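Local coordinates for flavocytochrome C3 fumarate reductase (Shewanella frigidimarina, PDB 1QO8), which catalyses the essentially one-way reduction of fumarate to succinate in vitro, using a bound FAD and four covalently attached haems, at residues 326-331 against 403-408; 361-364 against 369-372; 373-378 against 424-429. All blocks are in the same frame, centred on the assembly; numbering follows the deposited sequence.

Contact 1. Residues 326-331 against 403-408. With FAD (flavin-adenine dinucleotide), chain G.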
loop_
_atom_site.group_PDB
_atom_site.type_symbol
_atom_site.label_atom_id
_atom_site.label_comp_id
_atom_site.label_asym_id
_atom_site.label_seq_id
_atom_site.Cartn_x
_atom_site.Cartn_y
_atom_site.Cartn_z
ATOM N N LYS A 326 -14.343 -0.180 3.491
ATOM C CA LYS A 326 -14.842 0.756 2.511
ATOM C C LYS A 326 -16.276 1.263 2.782
ATOM O O LYS A 326 -16.633 2.204 2.064
ATOM C CB LYS A 326 -14.864 0.238 1.074
ATOM C CG LYS A 326 -15.788 -0.915 0.747
ATOM C CD LYS A 326 -15.788 -1.091 -0.758
ATOM C CE LYS A 326 -15.935 -2.484 -1.242
ATOM N NZ LYS A 326 -17.315 -3.050 -1.292
ATOM N N ASP A 327 -17.086 0.588 3.573
ATOM C CA ASP A 327 -18.448 1.045 3.837
ATOM C C ASP A 327 -18.550 1.758 5.188
ATOM O O ASP A 327 -19.646 2.009 5.633
ATOM C CB ASP A 327 -19.380 -0.202 3.859
ATOM C CG ASP A 327 -19.514 -0.828 2.477
ATOM O OD1 ASP A 327 -19.966 -0.154 1.517
ATOM O OD2 ASP A 327 -19.177 -2.013 2.248
ATOM N N MET A 328 -17.454 2.053 5.887
ATOM C CA MET A 328 -17.477 2.859 7.076
ATOM C C MET A 328 -17.782 4.336 6.728
ATOM O O MET A 328 -17.566 4.677 5.595
ATOM C CB MET A 328 -16.059 2.746 7.660
ATOM C CG MET A 328 -15.814 1.311 8.233
ATOM S SD MET A 328 -14.416 1.470 9.288
ATOM C CE MET A 328 -14.427 -0.284 10.022
ATOM N N THR A 329 -18.265 5.168 7.651
ATOM C CA THR A 329 -18.245 6.589 7.518
ATOM C C THR A 329 -16.848 7.146 7.884
ATOM O O THR A 329 -15.882 6.408 7.807
ATOM C CB THR A 329 -19.122 7.321 8.590
ATOM O OG1 THR A 329 -19.858 6.501 9.456
ATOM C CG2 THR A 329 -19.737 8.480 7.923
ATOM N N SER A 330 -16.776 8.361 8.479
ATOM C CA SER A 330 -15.447 8.799 8.923
ATOM C C SER A 330 -15.797 9.891 9.897
ATOM O O SER A 330 -16.845 10.514 9.656
ATOM C CB SER A 330 -14.648 9.472 7.709
ATOM O OG SER A 330 -13.473 10.052 8.426
ATOM N N SER A 331 -15.001 10.223 10.861
ATOM C CA SER A 331 -15.273 11.369 11.670
ATOM C C SER A 331 -14.548 12.616 11.109
ATOM O O SER A 331 -14.447 13.545 11.859
ATOM C CB SER A 331 -14.592 10.969 12.989
ATOM O OG SER A 331 -13.259 10.768 12.493
ATOM N N ALA A 403 -19.395 -6.353 13.706
ATOM C CA ALA A 403 -20.814 -6.762 13.646
ATOM C C ALA A 403 -21.740 -5.677 13.107
ATOM O O ALA A 403 -22.735 -5.965 12.458
ATOM C CB ALA A 403 -21.307 -7.184 15.038
ATOM N N ILE A 404 -21.507 -4.391 13.390
ATOM C CA ILE A 404 -22.293 -3.351 12.721
ATOM C C ILE A 404 -22.179 -3.502 11.183
ATOM O O ILE A 404 -23.223 -3.488 10.538
ATOM C CB ILE A 404 -21.919 -1.932 13.191
ATOM C CG1 ILE A 404 -22.162 -1.696 14.720
ATOM C CG2 ILE A 404 -22.786 -1.014 12.360
ATOM C CD1 ILE A 404 -21.461 -0.499 15.295
ATOM N N LEU A 405 -21.010 -3.653 10.580
ATOM C CA LEU A 405 -20.824 -3.755 9.139
ATOM C C LEU A 405 -21.553 -4.954 8.545
ATOM O O LEU A 405 -21.922 -4.841 7.364
ATOM C CB LEU A 405 -19.317 -3.798 8.725
ATOM C CG LEU A 405 -18.642 -2.467 9.188
ATOM C CD1 LEU A 405 -17.122 -2.480 9.112
ATOM C CD2 LEU A 405 -19.132 -1.326 8.290
ATOM N N LYS A 406 -21.826 -6.002 9.327
ATOM C CA LYS A 406 -22.600 -7.148 8.883
ATOM C C LYS A 406 -24.118 -6.908 8.963
ATOM O O LYS A 406 -24.831 -7.766 8.447
ATOM C CB LYS A 406 -22.373 -8.397 9.718
ATOM C CG LYS A 406 -20.926 -8.838 9.837
ATOM C CD LYS A 406 -20.843 -10.161 10.616
ATOM C CE LYS A 406 -20.523 -11.291 9.692
ATOM N NZ LYS A 406 -19.168 -11.895 9.801
ATOM N N GLN A 407 -24.566 -5.805 9.572
ATOM C CA GLN A 407 -26.025 -5.607 9.625
ATOM C C GLN A 407 -26.513 -4.951 8.325
ATOM O O GLN A 407 -25.732 -4.244 7.695
ATOM C CB GLN A 407 -26.447 -4.701 10.810
ATOM C CG GLN A 407 -25.897 -5.200 12.159
ATOM C CD GLN A 407 -26.338 -6.641 12.408
ATOM O OE1 GLN A 407 -27.521 -6.932 12.425
ATOM N NE2 GLN A 407 -25.395 -7.553 12.568
ATOM N N PRO A 408 -27.781 -5.106 7.995
ATOM C CA PRO A 408 -28.432 -4.425 6.909
ATOM C C PRO A 408 -28.262 -2.923 6.872
ATOM O O PRO A 408 -28.554 -2.263 7.881
ATOM C CB PRO A 408 -29.939 -4.699 7.041
ATOM C CG PRO A 408 -30.061 -5.658 8.172
ATOM C CD PRO A 408 -28.706 -6.031 8.694
HETATM P PA FAD G . -4.868 18.354 9.398
HETATM O O1A FAD G . -5.200 19.075 10.667
HETATM O O2A FAD G . -5.805 17.624 8.746
HETATM O O5B FAD G . -4.750 19.551 8.387
HETATM C C5B FAD G . -4.241 19.392 6.999
HETATM C C4B FAD G . -4.497 20.779 6.221
HETATM O O4B FAD G . -3.945 20.502 4.842
HETATM C C3B FAD G . -6.021 21.005 5.951
HETATM O O3B FAD G . -6.626 22.116 6.439
HETATM C C2B FAD G . -6.240 20.560 4.458
HETATM O O2B FAD G . -7.291 21.269 3.756
HETATM C C1B FAD G . -4.952 21.021 3.885
HETATM N N9A FAD G . -4.589 20.324 2.645
HETATM C C8A FAD G . -4.790 19.008 2.311
HETATM N N7A FAD G . -4.450 18.751 1.078
HETATM C C5A FAD G . -3.992 19.956 0.553
HETATM C C6A FAD G . -3.556 20.361 -0.781
HETATM N N6A FAD G . -3.466 19.550 -1.798
HETATM N N1A FAD G . -3.166 21.657 -0.871
HETATM C C2A FAD G . -3.320 22.572 0.144
HETATM N N3A FAD G . -3.733 22.286 1.399
HETATM C C4A FAD G . -4.074 20.973 1.512
HETATM N N1 FAD G . -5.441 13.134 17.911
HETATM C C2 FAD G . -4.913 13.375 19.081
HETATM O O2 FAD G . -3.795 13.184 19.431
HETATM N N3 FAD G . -5.664 13.939 20.157
HETATM C C4 FAD G . -6.994 14.228 19.869
HETATM O O4 FAD G . -7.699 14.659 20.737
HETATM C C4X FAD G . -7.571 13.888 18.571
HETATM N N5 FAD G . -8.873 14.112 18.332
HETATM C C5X FAD G . -9.405 13.878 17.109
HETATM C C6 FAD G . -10.767 14.151 16.923
HETATM C C7 FAD G . -11.336 13.931 15.691
HETATM C C7M FAD G . -12.780 14.199 15.410
HETATM C C8 FAD G . -10.494 13.466 14.618
HETATM C C8M FAD G . -11.086 13.292 13.253
HETATM C C9 FAD G . -9.154 13.228 14.790
HETATM C C9A FAD G . -8.568 13.423 16.018
HETATM N N10 FAD G . -7.214 13.182 16.325
HETATM C C10 FAD G . -6.700 13.393 17.546
HETATM C "C1'" FAD G . -6.213 13.072 15.216
HETATM C "C2'" FAD G . -5.444 14.427 15.062
HETATM O "O2'" FAD G . -6.533 15.394 15.249
HETATM C "C3'" FAD G . -5.098 14.533 13.557
HETATM O "O3'" FAD G . -4.268 13.437 13.150
HETATM C "C4'" FAD G . -4.036 15.676 13.425
HETATM O "O4'" FAD G . -4.785 16.879 13.775
HETATM C "C5'" FAD G . -3.694 15.766 11.895
HETATM O "O5'" FAD G . -2.980 17.152 11.781
HETATM P P FAD G . -2.322 17.629 10.473
HETATM O O1P FAD G . -1.723 18.972 10.823
HETATM O O2P FAD G . -1.518 16.555 10.095
HETATM O O3P FAD G . -3.422 17.638 9.529
#
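M328 and L405 make a small apolar contact at the surface of the flavoprotein part of the enzyme. There the loop entering the short strand 329-330 passes helix 397-405. The CE methyl of M328 lies 3.6 Å from CD1 of L405. CG of M328 follows at 4.1 Å from the same L405 CD1, so one leucine methyl meets both the start and the end of the thioether chain. M328 CG stands beside the backbone N (chi1 -70°), and the chain runs on extended from there. The two side chains cross at about a right angle. CD2 of L405 turns instead to the backbone, 4.3 Å from D327 O. The contact is thus purely van der Waals. Q407 NE2 donates to A403 O, four residues back, at 3.1 Å, with the acceptor in the plane of the glutamine amide. At the other end of 326-331, S331 reaches the flavin, where its OG packs 3.4 Å from the FAD methyl C8M. The hydroxyl itself is hydrogen-bonded to H499 ND1. Strand 329-330 pairs in parallel with strand 489-505, whose P496 packs against M328, I404 and L405 alike. A359 of strand 357-364 also touches M328, and H282 of the second subunit packs on K406.

Contact 2. Residues 361-364 against 369-372. With HEM (protoporphyrin IX containing Fe), chain C.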
loop_
_atom_site.group_PDB
_atom_site.type_symbol
_atom_site.label_atom_id
_atom_site.label_comp_id
_atom_site.label_asym_id
_atom_site.label_seq_id
_atom_site.Cartn_x
_atom_site.Cartn_y
_atom_site.Cartn_z
ATOM N N PRO A 361 -15.571 2.564 16.237
ATOM C CA PRO A 361 -16.776 1.817 16.125
ATOM C C PRO A 361 -18.096 2.463 15.946
ATOM O O PRO A 361 -18.988 1.872 15.335
ATOM C CB PRO A 361 -16.768 0.844 17.334
ATOM C CG PRO A 361 -15.759 1.406 18.235
ATOM C CD PRO A 361 -14.825 2.383 17.531
ATOM N N THR A 362 -18.523 3.555 16.555
ATOM C CA THR A 362 -19.838 4.099 16.480
ATOM C C THR A 362 -19.702 5.628 16.306
ATOM O O THR A 362 -19.558 6.444 17.256
ATOM C CB THR A 362 -20.566 3.796 17.863
ATOM O OG1 THR A 362 -19.721 4.317 18.882
ATOM C CG2 THR A 362 -20.768 2.299 18.040
ATOM N N VAL A 363 -19.462 6.026 15.040
ATOM C CA VAL A 363 -19.495 7.457 14.627
ATOM C C VAL A 363 -20.898 7.792 14.179
ATOM O O VAL A 363 -21.515 6.937 13.508
ATOM C CB VAL A 363 -18.532 7.647 13.387
ATOM C CG1 VAL A 363 -18.494 9.040 12.869
ATOM C CG2 VAL A 363 -17.103 7.312 13.873
ATOM N N GLY A 364 -21.400 9.017 14.443
ATOM C CA GLY A 364 -22.764 9.266 13.962
ATOM C C GLY A 364 -22.907 9.121 12.479
ATOM O O GLY A 364 -21.997 9.513 11.750
ATOM N N ILE A 369 -19.965 12.656 14.252
ATOM C CA ILE A 369 -19.199 12.882 15.485
ATOM C C ILE A 369 -19.114 11.520 16.206
ATOM O O ILE A 369 -20.051 10.730 16.024
ATOM C CB ILE A 369 -20.155 13.867 16.205
ATOM C CG1 ILE A 369 -19.793 15.293 15.768
ATOM C CG2 ILE A 369 -20.245 13.667 17.709
ATOM C CD1 ILE A 369 -20.804 16.302 16.261
ATOM N N LEU A 370 -18.110 11.238 16.956
ATOM C CA LEU A 370 -17.858 10.073 17.753
ATOM C C LEU A 370 -19.020 9.873 18.779
ATOM O O LEU A 370 -19.353 10.854 19.469
ATOM C CB LEU A 370 -16.540 10.168 18.509
ATOM C CG LEU A 370 -15.163 10.263 17.832
ATOM C CD1 LEU A 370 -14.070 9.501 18.613
ATOM C CD2 LEU A 370 -15.050 9.769 16.409
ATOM N N ILE A 371 -19.769 8.805 18.713
ATOM C CA ILE A 371 -20.610 8.436 19.906
ATOM C C ILE A 371 -19.731 7.584 20.792
ATOM O O ILE A 371 -19.252 6.521 20.426
ATOM C CB ILE A 371 -21.932 7.829 19.475
ATOM C CG1 ILE A 371 -22.747 8.952 18.792
ATOM C CG2 ILE A 371 -22.756 7.392 20.715
ATOM C CD1 ILE A 371 -22.749 8.722 17.313
ATOM N N SER A 372 -19.343 8.141 21.930
ATOM C CA SER A 372 -18.543 7.519 22.912
ATOM C C SER A 372 -19.072 6.114 23.325
ATOM O O SER A 372 -20.268 5.858 23.480
ATOM C CB SER A 372 -18.567 8.386 24.203
ATOM O OG SER A 372 -17.705 7.691 25.092
HETATM C CHA HEM C . -19.040 20.125 18.181
HETATM C CHB HEM C . -21.825 23.591 16.232
HETATM C CHC HEM C . -19.156 23.114 12.234
HETATM C CHD HEM C . -17.317 18.928 13.851
HETATM C C1A HEM C . -19.974 21.121 18.080
HETATM C C2A HEM C . -20.790 21.733 19.116
HETATM C C3A HEM C . -21.541 22.685 18.580
HETATM C C4A HEM C . -21.249 22.692 17.143
HETATM C CMA HEM C . -22.606 23.618 19.205
HETATM C CAA HEM C . -20.796 21.256 20.604
HETATM C CBA HEM C . -19.871 22.082 21.519
HETATM C CGA HEM C . -18.428 21.771 21.202
HETATM O O1A HEM C . -17.753 22.770 20.783
HETATM O O2A HEM C . -17.990 20.588 21.359
HETATM C C1B HEM C . -21.202 23.884 15.025
HETATM C C2B HEM C . -21.447 25.054 14.193
HETATM C C3B HEM C . -20.681 24.923 13.126
HETATM C C4B HEM C . -19.950 23.686 13.197
HETATM C CMB HEM C . -22.385 26.166 14.634
HETATM C CAB HEM C . -20.396 25.930 11.930
HETATM C CBB HEM C . -20.589 27.244 12.082
HETATM C C1C HEM C . -18.493 21.910 12.251
HETATM C C2C HEM C . -17.620 21.348 11.227
HETATM C C3C HEM C . -17.097 20.222 11.704
HETATM C C4C HEM C . -17.609 20.024 13.039
HETATM C CMC HEM C . -17.455 22.035 9.867
HETATM C CAC HEM C . -16.052 19.218 11.095
HETATM C CBC HEM C . -15.036 19.619 10.337
HETATM C C1D HEM C . -17.594 18.909 15.193
HETATM C C2D HEM C . -17.091 17.888 16.137
HETATM C C3D HEM C . -17.558 18.231 17.326
HETATM C C4D HEM C . -18.355 19.435 17.201
HETATM C CMD HEM C . -16.207 16.698 15.712
HETATM C CAD HEM C . -17.353 17.489 18.696
HETATM C CBD HEM C . -18.589 16.729 19.110
HETATM C CGD HEM C . -18.585 15.989 20.472
HETATM O O1D HEM C . -17.571 15.362 20.834
HETATM O O2D HEM C . -19.610 16.027 21.182
HETATM N NA HEM C . -20.245 21.796 16.892
HETATM N NB HEM C . -20.312 23.055 14.374
HETATM N NC HEM C . -18.455 21.074 13.347
HETATM N ND HEM C . -18.357 19.824 15.861
HETATM FE FE HEM C . -19.276 21.492 15.136
HETATM O O HOH W 1 -20.922 3.674 21.525
#
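V363 and L370 are bridged through their backbones as a non-hydrogen-bonded antiparallel pair, where the chain folds back after strand 357-364. Their side chains meet only at the methyls V363 CG2 and L370 CD2, 4.1 Å apart. The backbone bonds lie to each side of the pair. I371 N donates to T362 O at 2.8 Å, and G364 N to I369 O at 2.7 Å, nearly straight at 170°. T362 adds a third bond: its OG1 donates to I371 O at 2.7 Å. A water that donates to T362 OG1 also donates to S372 O. The CD1 methyl of I371 closes over the strand, 3.2 Å from G364 N, which is tight packing.

I369 points away from the strand. Its CB forks: CG1 and CD1 lie over the edge of haem pyrrole D, while CG2 lies alongside the propionate. CG2 is 3.8 Å from the propionate carbon CBD. CG1, set beside the backbone N (chi1 -89°), comes to 3.8 Å from the pyrrole carbon C2D. At the tip, CD1 is 3.6 Å from haem CBD. With alanine in place of I369 the CG1, CG2 and CD1 contacts go, which is likely to open a gap at pyrrole D and leave the propionate arm less confined. H83, an axial ligand of haem iron, also touches I369.

The segment leads into S372, which probably binds fumarate and succinate; its OG is hydrogen-bonded to T374 N at the turn into helix 374-377. Two backbone bonds and one from the threonine hydroxyl join the two segments, while a hydrocarbon side chain meets the haem.

Contact 3. Residues 373-378 against 424-429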
loop_
_atom_site.group_PDB
_atom_site.type_symbol
_atom_site.label_atom_id
_atom_site.label_comp_id
_atom_site.label_asym_id
_atom_site.label_seq_id
_atom_site.Cartn_x
_atom_site.Cartn_y
_atom_site.Cartn_z
ATOM N N GLU A 373 -18.152 5.208 23.493
ATOM C CA GLU A 373 -18.451 3.819 23.976
ATOM C C GLU A 373 -19.047 3.862 25.362
ATOM O O GLU A 373 -19.906 3.019 25.671
ATOM C CB GLU A 373 -17.182 2.994 23.825
ATOM C CG GLU A 373 -16.153 3.297 24.911
ATOM C CD GLU A 373 -14.844 2.596 24.566
ATOM O OE1 GLU A 373 -14.779 1.942 23.482
ATOM O OE2 GLU A 373 -13.862 2.643 25.305
ATOM N N THR A 374 -18.869 4.944 26.141
ATOM C CA THR A 374 -19.487 5.100 27.442
ATOM C C THR A 374 -20.999 5.259 27.336
ATOM O O THR A 374 -21.674 5.015 28.383
ATOM C CB THR A 374 -18.890 6.225 28.284
ATOM O OG1 THR A 374 -19.327 7.507 27.839
ATOM C CG2 THR A 374 -17.369 6.226 28.291
ATOM N N VAL A 375 -21.580 5.557 26.167
ATOM C CA VAL A 375 -23.017 5.512 26.003
ATOM C C VAL A 375 -23.544 4.079 26.243
ATOM O O VAL A 375 -24.538 3.953 26.984
ATOM C CB VAL A 375 -23.620 6.094 24.731
ATOM C CG1 VAL A 375 -25.144 6.137 24.741
ATOM C CG2 VAL A 375 -23.123 7.564 24.553
ATOM N N ARG A 376 -22.938 3.069 25.646
ATOM C CA ARG A 376 -23.198 1.669 25.909
ATOM C C ARG A 376 -22.723 1.295 27.332
ATOM O O ARG A 376 -23.515 0.722 28.082
ATOM C CB ARG A 376 -22.575 0.787 24.819
ATOM C CG ARG A 376 -23.144 1.073 23.424
ATOM C CD ARG A 376 -22.342 0.281 22.375
ATOM N NE ARG A 376 -21.114 1.010 21.985
ATOM C CZ ARG A 376 -19.916 0.509 21.898
ATOM N NH1 ARG A 376 -19.784 -0.771 22.275
ATOM N NH2 ARG A 376 -18.793 1.002 21.462
ATOM N N GLY A 377 -21.606 1.770 27.827
ATOM C CA GLY A 377 -21.067 1.442 29.162
ATOM C C GLY A 377 -22.072 1.760 30.265
ATOM O O GLY A 377 -22.346 1.005 31.217
ATOM N N VAL A 378 -22.863 2.827 30.078
ATOM C CA VAL A 378 -23.713 3.345 31.123
ATOM C C VAL A 378 -25.110 2.874 30.870
ATOM O O VAL A 378 -26.067 3.205 31.604
ATOM C CB VAL A 378 -23.534 4.879 31.361
ATOM C CG1 VAL A 378 -24.431 5.383 32.499
ATOM C CG2 VAL A 378 -22.133 5.368 31.675
ATOM N N ALA A 424 -26.858 11.235 31.979
ATOM C CA ALA A 424 -25.600 11.389 31.199
ATOM C C ALA A 424 -25.719 12.653 30.316
ATOM O O ALA A 424 -26.398 12.662 29.294
ATOM C CB ALA A 424 -25.417 10.212 30.294
ATOM N N LYS A 425 -25.132 13.710 30.806
ATOM C CA LYS A 425 -25.035 15.011 30.155
ATOM C C LYS A 425 -24.349 14.898 28.773
ATOM O O LYS A 425 -24.821 15.544 27.844
ATOM C CB LYS A 425 -24.249 15.888 31.110
ATOM C CG LYS A 425 -22.751 15.556 31.190
ATOM C CD LYS A 425 -22.150 16.465 32.267
ATOM C CE LYS A 425 -20.624 16.472 32.180
ATOM N NZ LYS A 425 -20.179 15.223 32.860
ATOM N N MET A 426 -23.453 13.923 28.570
ATOM C CA MET A 426 -22.981 13.627 27.200
ATOM C C MET A 426 -24.070 13.329 26.221
ATOM O O MET A 426 -24.174 13.956 25.159
ATOM C CB MET A 426 -21.978 12.476 27.256
ATOM C CG MET A 426 -21.578 11.942 25.885
ATOM S SD MET A 426 -20.510 10.494 26.055
ATOM C CE MET A 426 -19.214 11.101 27.122
ATOM N N VAL A 427 -25.158 12.664 26.505
ATOM C CA VAL A 427 -26.174 12.339 25.507
ATOM C C VAL A 427 -27.112 13.514 25.362
ATOM O O VAL A 427 -27.779 13.725 24.303
ATOM C CB VAL A 427 -26.821 11.079 26.170
ATOM C CG1 VAL A 427 -28.282 11.007 25.925
ATOM C CG2 VAL A 427 -25.980 9.797 25.923
ATOM N N ARG A 428 -27.256 14.306 26.429
ATOM C CA ARG A 428 -27.997 15.582 26.329
ATOM C C ARG A 428 -27.236 16.514 25.320
ATOM O O ARG A 428 -27.920 17.153 24.544
ATOM C CB ARG A 428 -28.169 16.217 27.687
ATOM C CG ARG A 428 -28.832 17.454 28.205
ATOM C CD ARG A 428 -29.478 17.286 29.615
ATOM N NE ARG A 428 -29.178 16.144 30.469
ATOM C CZ ARG A 428 -28.402 15.832 31.500
ATOM N NH1 ARG A 428 -27.536 16.603 32.194
ATOM N NH2 ARG A 428 -28.450 14.548 31.973
ATOM N N GLY A 429 -25.944 16.497 25.320
ATOM C CA GLY A 429 -25.110 17.231 24.315
ATOM C C GLY A 429 -25.443 16.682 22.927
ATOM O O GLY A 429 -25.598 17.509 22.002
#
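T374 and M426 cross at about a right angle between helices 374-377 and 425-432. The hydroxyl of T374 points at the end of the methionine: OG1 is 3.7 Å from M426 CE and equally 3.7 Å from M426 SD. M426 sends CG anti to its backbone N (chi1 171°), then runs straight to the sulfur and bends there (chi3 -54°). The bend lets both the sulfur and the methyl lie against the threonine oxygen.

Deeper in, V375 and V427 cross obliquely. The CG2 methyl of V427 sits against both branches of V375, 3.9 Å from V375 CG1 and 3.9 Å from V375 CG2. V375 CG2 is shared, since it also lies 4.2 Å from M426 SD. I414 and F416 of strand 412-417 touch V375 and V427 respectively, so both helices pack on that strand. Segment 373-378 begins at E373, which probably binds substrate.

The layering is simple: the valines are buried, while T374 and M426 are exposed. V375, V427 and the M426 sulfur form an apolar cluster. The T374 hydroxyl only packs on M426, and its hydrogen bond is made close by in the chain. Neither hydrogen bonds nor charge pairs link the two segments.

In the fold
Contact 2 lies between the other two. Its centre is about 12 Å from that of contact 1 and about 11 Å from that of contact 3, while the centres of contacts 1 and 3 are about 21 Å apart. It touches both: S331 CB packs 3.7 Å from L370 CD2, and S372 CB packs 3.4 Å from M426 SD. Contact 1 reaches the flavin and contact 2 a haem; the M426 side chain of contact 3 is about 7 Å from a haem. The probable substrate residues S372 and E373 join contacts 2 and 3. E373 forms a salt bridge with R397, the probable proton donor, on the helix that also supplies L405.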